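Local atomic coordinates of TRAP dicarboxylate transporter-DctP subunit (Desulfovibrio salexigens, PDB entry 4N6D), a protein that probably binds a small, perhaps carboxylate-bearing solute in the periplasm as the extracytoplasmic receptor of a TRAP transport system. Residues N245-P248 against D249-K253. Residues are numbered along the deposited sequence; the frame is centred on the assembly and turned at random.
Sequences NSLP and DDVKK
Val251 packs against both Leu247 and Pro248, offering one methyl to each, where the chain enters a long helix. Its CG1, anti to the backbone N (chi1 175°), faces the leucine and lies 4.1 Å from Leu247 CD1, the two side chains crossing at about a right angle. CG2 points instead to the proline ring and stops 3.9 Å from Pro248 CD, so that the valine spans two successive residues of the incoming loop. Farther along the same face of the ring, Pro248 CB meets the carboxylate of Asp250 at OD1, 3.4 Å away. That carboxylate is folded back over the helix start, CG lying between the backbone N and the carbonyl carbon (chi1 64°), and OD1 accepts a weak, bent bond from Val251 N at 2.8 Å; OD2 forms a salt bridge with Lys62.

Pro248 occupies the N-cap position and has no side-chain acceptor to offer the helix. Its carbonyl opens the helical pattern, accepting a backbone hydrogen bond from Lys252 N at 3.0 Å. The Lys252 side chain, extended beyond CG, runs back along the loop: its CG lies against Leu247 CB, and CE passes 3.5 Å from Leu247 O. The ammonium thus arrives near the preceding helical turn, where a water bridges it to Asn245, accepting from Lys252 NZ and donating to Asn245 O at 3.0 Å.

The arrangement is a short loop between two helices, with Pro248 as the N-cap of the second, at the periphery of the solute-binding protein. Helix 241-245, which follows strand 234-240 of the five-stranded mixed sheet, is joined by it to the long helix 249-285, while Leu247 and Pro248 both rest on Ile30 of strand 30-35 in that same sheet.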
loop_
_atom_site.group_PDB
_atom_site.type_symbol
_atom_site.label_atom_id
_atom_site.label_comp_id
_atom_site.label_asym_id
_atom_site.label_seq_id
_atom_site.Cartn_x
_atom_site.Cartn_y
_atom_site.Cartn_z
ATOM N N ASN A 245 -0.846 -25.258 -10.145
ATOM C CA ASN A 245 -0.282 -26.482 -10.724
ATOM C C ASN A 245 -1.080 -26.962 -11.930
ATOM O O ASN A 245 -0.518 -27.521 -12.880
ATOM C CB ASN A 245 -0.262 -27.591 -9.678
ATOM C CG ASN A 245 0.770 -27.373 -8.593
ATOM O OD1 ASN A 245 1.626 -26.474 -8.654
ATOM N ND2 ASN A 245 0.718 -28.232 -7.587
ATOM N N SER A 246 -2.395 -26.746 -11.866
ATOM C CA SER A 246 -3.335 -27.219 -12.875
ATOM C C SER A 246 -3.242 -26.476 -14.195
ATOM O O SER A 246 -3.783 -26.944 -15.203
ATOM C CB SER A 246 -4.776 -27.109 -12.340
ATOM O OG SER A 246 -5.257 -25.778 -12.420
ATOM N N LEU A 247 -2.585 -25.318 -14.202
ATOM C CA LEU A 247 -2.552 -24.478 -15.393
ATOM C C LEU A 247 -1.546 -24.994 -16.416
ATOM O O LEU A 247 -0.443 -25.360 -16.050
ATOM C CB LEU A 247 -2.192 -23.033 -15.029
ATOM C CG LEU A 247 -3.046 -22.350 -13.972
ATOM C CD1 LEU A 247 -2.575 -20.918 -13.724
ATOM C CD2 LEU A 247 -4.504 -22.366 -14.436
ATOM N N PRO A 248 -1.925 -25.016 -17.704
ATOM C CA PRO A 248 -0.964 -25.408 -18.740
ATOM C C PRO A 248 0.179 -24.404 -18.828
ATOM O O PRO A 248 0.019 -23.257 -18.422
ATOM C CB PRO A 248 -1.784 -25.343 -20.031
ATOM C CG PRO A 248 -3.202 -25.255 -19.623
ATOM C CD PRO A 248 -3.243 -24.669 -18.263
ATOM N N ASP A 249 1.314 -24.812 -19.373
ATOM C CA ASP A 249 2.470 -23.924 -19.433
ATOM C C ASP A 249 2.215 -22.596 -20.143
ATOM O O ASP A 249 2.755 -21.559 -19.741
ATOM C CB ASP A 249 3.638 -24.653 -20.107
ATOM C CG ASP A 249 4.342 -25.617 -19.161
ATOM O OD1 ASP A 249 4.215 -25.442 -17.930
ATOM O OD2 ASP A 249 5.036 -26.527 -19.646
ATOM N N ASP A 250 1.423 -22.591 -21.211
ATOM C CA ASP A 250 1.171 -21.324 -21.897
ATOM C C ASP A 250 0.373 -20.334 -21.055
ATOM O O ASP A 250 0.637 -19.124 -21.079
ATOM C CB ASP A 250 0.511 -21.533 -23.271
ATOM C CG ASP A 250 -0.871 -22.160 -23.190
ATOM O OD1 ASP A 250 -1.191 -22.832 -22.202
ATOM O OD2 ASP A 250 -1.643 -21.988 -24.149
ATOM N N VAL A 251 -0.581 -20.854 -20.293
ATOM C CA VAL A 251 -1.304 -20.044 -19.317
ATOM C C VAL A 251 -0.390 -19.555 -18.183
ATOM O O VAL A 251 -0.460 -18.390 -17.774
ATOM C CB VAL A 251 -2.532 -20.816 -18.752
ATOM C CG1 VAL A 251 -3.209 -20.013 -17.653
ATOM C CG2 VAL A 251 -3.522 -21.107 -19.861
ATOM N N LYS A 252 0.471 -20.429 -17.664
ATOM C CA LYS A 252 1.425 -20.005 -16.632
ATOM C C LYS A 252 2.291 -18.867 -17.133
ATOM O O LYS A 252 2.552 -17.903 -16.406
ATOM C CB LYS A 252 2.316 -21.162 -16.173
ATOM C CG LYS A 252 1.612 -22.245 -15.354
ATOM C CD LYS A 252 2.640 -23.191 -14.746
ATOM C CE LYS A 252 2.022 -24.274 -13.882
ATOM N NZ LYS A 252 3.033 -25.318 -13.591
ATOM N N LYS A 253 2.735 -18.948 -18.389
ATOM C CA LYS A 253 3.533 -17.868 -18.936
ATOM C C LYS A 253 2.775 -16.541 -18.951
ATOM O O LYS A 253 3.327 -15.497 -18.621
ATOM C CB LYS A 253 3.980 -18.206 -20.352
ATOM C CG LYS A 253 4.852 -17.117 -20.924
ATOM C CD LYS A 253 5.348 -17.446 -22.307
ATOM C CE LYS A 253 6.575 -16.616 -22.645
ATOM N NZ LYS A 253 6.470 -15.206 -22.245
HETATM O O HOH W 1 2.401 -27.795 -12.325
#